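PDB 6FBM: gram-negative insecticidal protein from Chromobacterium piscinae, which is an insecticidal toxin of the MACPF and beta-tripod families and probably acts by assembling into pores in target-cell membranes. Local coordinates for residues Asp113-Thr117 with Ile311-Val317. Numbering follows the deposited sequence.
Sequences DQQLT and IPKVDKV
Two hydrogen bonds from one ammonium group and one between backbones define this contact. K313 NZ donates to Q114 O at 2.8 Å and to L116 O at 2.7 Å; both are carbonyls around the end of helix 111-115, so the lysine binds peptide oxygens at the helix C-terminus. Its chi1, chi2 and chi3 are all m and chi4 is t, which curls the chain back and brings NZ over the helix end although its CA-CB bond points sideways. The carbonyl between these two, Q115 O, accepts V314 N at 2.9 Å with an N-H...O angle of 163°, and K313 CA also approaches Q115 O at 3.2 Å as a CA-H...O contact. A second such contact joins Q115 CA to P312 O, 3.2 Å.

The backbones run in roughly the same direction, 38° apart, in the register Q115-K313 (CA-CA 4.4 Å), L116-V314 (5.2 Å) and T117-D315 (6.0 Å). Q115 is still helical (phi/psi -85/-31), whereas L116 breaks out at -60/155; residues 311-314 are extended.

Packing flanks this polar core. I311 CG2 lies 3.6 Å from Q114 O, its side chain also meeting I81 and L105. L116 CD2 reaches V314 CB at 4.2 Å, F378 touching both side chains, and T117 CG2 packs on V317 CG1 at 3.5 Å. Q115 OE1 and NE2 hydrogen-bond to H526 ND1 and Q527 O, near the chain's C-terminus. The 477 Å² interface thus ties a helix C-terminus within the MACPF domain to the loop, extended at 311-314 and turning at D315, that leads from helix 300-304 into strand 318-321 of the C-terminal beta-rich region.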
loop_
_atom_site.group_PDB
_atom_site.type_symbol
_atom_site.label_atom_id
_atom_site.label_comp_id
_atom_site.label_asym_id
_atom_site.label_seq_id
_atom_site.Cartn_x
_atom_site.Cartn_y
_atom_site.Cartn_z
ATOM N N ASP A 113 -40.519 -9.793 -18.568
ATOM C CA ASP A 113 -41.361 -9.538 -17.392
ATOM C C ASP A 113 -42.054 -8.201 -17.458
ATOM O O ASP A 113 -43.170 -8.060 -16.975
ATOM C CB ASP A 113 -40.550 -9.635 -16.092
ATOM C CG ASP A 113 -40.117 -11.058 -15.774
ATOM O OD1 ASP A 113 -40.750 -12.000 -16.220
ATOM O OD2 ASP A 113 -39.131 -11.265 -15.069
ATOM N N GLN A 114 -41.398 -7.206 -18.039
ATOM C CA GLN A 114 -42.012 -5.900 -18.194
ATOM C C GLN A 114 -43.267 -5.985 -19.047
ATOM O O GLN A 114 -44.275 -5.356 -18.750
ATOM C CB GLN A 114 -41.024 -4.918 -18.827
ATOM C CG GLN A 114 -39.891 -4.477 -17.924
ATOM C CD GLN A 114 -38.848 -3.677 -18.669
ATOM O OE1 GLN A 114 -37.670 -4.059 -18.722
ATOM N NE2 GLN A 114 -39.268 -2.559 -19.259
ATOM N N GLN A 115 -43.185 -6.770 -20.107
ATOM C CA GLN A 115 -44.265 -6.889 -21.068
ATOM C C GLN A 115 -45.313 -7.929 -20.643
ATOM O O GLN A 115 -46.480 -7.795 -20.986
ATOM C CB GLN A 115 -43.705 -7.256 -22.435
ATOM C CG GLN A 115 -42.675 -6.300 -22.979
ATOM C CD GLN A 115 -42.253 -6.686 -24.398
ATOM O OE1 GLN A 115 -42.825 -6.212 -25.396
ATOM N NE2 GLN A 115 -41.218 -7.509 -24.500
ATOM N N LEU A 116 -44.901 -8.967 -19.923
ATOM C CA LEU A 116 -45.872 -9.921 -19.407
ATOM C C LEU A 116 -46.899 -9.282 -18.483
ATOM O O LEU A 116 -46.659 -8.253 -17.849
ATOM C CB LEU A 116 -45.194 -11.095 -18.698
ATOM C CG LEU A 116 -44.523 -12.080 -19.650
ATOM C CD1 LEU A 116 -43.872 -13.201 -18.841
ATOM C CD2 LEU A 116 -45.567 -12.637 -20.655
ATOM N N THR A 117 -48.037 -9.926 -18.416
ATOM C CA THR A 117 -49.119 -9.513 -17.578
ATOM C C THR A 117 -49.160 -10.534 -16.434
ATOM O O THR A 117 -48.405 -11.518 -16.459
ATOM C CB THR A 117 -50.401 -9.371 -18.430
ATOM O OG1 THR A 117 -51.338 -8.547 -17.760
ATOM C CG2 THR A 117 -51.041 -10.673 -18.749
ATOM N N ILE A 311 -45.606 0.686 -21.726
ATOM C CA ILE A 311 -44.858 -0.524 -21.985
ATOM C C ILE A 311 -45.816 -1.438 -22.727
ATOM O O ILE A 311 -46.984 -1.547 -22.331
ATOM C CB ILE A 311 -44.398 -1.203 -20.678
ATOM C CG1 ILE A 311 -43.524 -0.253 -19.840
ATOM C CG2 ILE A 311 -43.671 -2.520 -20.956
ATOM C CD1 ILE A 311 -42.292 0.292 -20.542
ATOM N N PRO A 312 -45.366 -2.053 -23.826
ATOM C CA PRO A 312 -46.237 -3.007 -24.508
ATOM C C PRO A 312 -46.522 -4.248 -23.638
ATOM O O PRO A 312 -45.604 -4.768 -22.997
ATOM C CB PRO A 312 -45.452 -3.370 -25.780
ATOM C CG PRO A 312 -44.036 -2.967 -25.526
ATOM C CD PRO A 312 -44.127 -1.790 -24.589
ATOM N N LYS A 313 -47.785 -4.693 -23.615
ATOM C CA LYS A 313 -48.203 -5.806 -22.769
ATOM C C LYS A 313 -48.677 -7.000 -23.586
ATOM O O LYS A 313 -49.285 -6.838 -24.641
ATOM C CB LYS A 313 -49.331 -5.360 -21.834
ATOM C CG LYS A 313 -49.015 -4.174 -20.942
ATOM C CD LYS A 313 -47.792 -4.411 -20.066
ATOM C CE LYS A 313 -47.912 -5.644 -19.159
ATOM N NZ LYS A 313 -47.001 -5.594 -17.997
ATOM N N VAL A 314 -48.381 -8.197 -23.079
ATOM C CA VAL A 314 -48.910 -9.451 -23.587
ATOM C C VAL A 314 -50.102 -9.757 -22.690
ATOM O O VAL A 314 -49.953 -10.311 -21.615
ATOM C CB VAL A 314 -47.853 -10.575 -23.490
ATOM C CG1 VAL A 314 -48.461 -11.932 -23.801
ATOM C CG2 VAL A 314 -46.711 -10.274 -24.441
ATOM N N ASP A 315 -51.288 -9.357 -23.140
ATOM C CA ASP A 315 -52.553 -9.687 -22.477
ATOM C C ASP A 315 -53.050 -11.102 -22.820
ATOM O O ASP A 315 -53.751 -11.723 -22.009
ATOM C CB ASP A 315 -53.613 -8.649 -22.855
ATOM C CG ASP A 315 -53.288 -7.267 -22.343
ATOM O OD1 ASP A 315 -53.097 -7.103 -21.130
ATOM O OD2 ASP A 315 -53.261 -6.344 -23.164
ATOM N N LYS A 316 -52.681 -11.599 -23.999
ATOM C CA LYS A 316 -53.125 -12.884 -24.475
ATOM C C LYS A 316 -52.217 -13.949 -23.868
ATOM O O LYS A 316 -51.169 -14.285 -24.431
ATOM C CB LYS A 316 -53.078 -12.937 -26.011
ATOM C CG LYS A 316 -53.832 -11.828 -26.756
ATOM C CD LYS A 316 -55.248 -12.225 -27.039
ATOM C CE LYS A 316 -56.156 -11.071 -27.465
ATOM N NZ LYS A 316 -56.173 -10.896 -28.948
ATOM N N VAL A 317 -52.621 -14.486 -22.715
ATOM C CA VAL A 317 -51.755 -15.410 -21.954
ATOM C C VAL A 317 -52.192 -16.846 -21.912
ATOM O O VAL A 317 -51.463 -17.698 -21.386
ATOM C CB VAL A 317 -51.550 -14.917 -20.512
ATOM C CG1 VAL A 317 -50.770 -13.617 -20.529
ATOM C CG2 VAL A 317 -52.889 -14.762 -19.753
#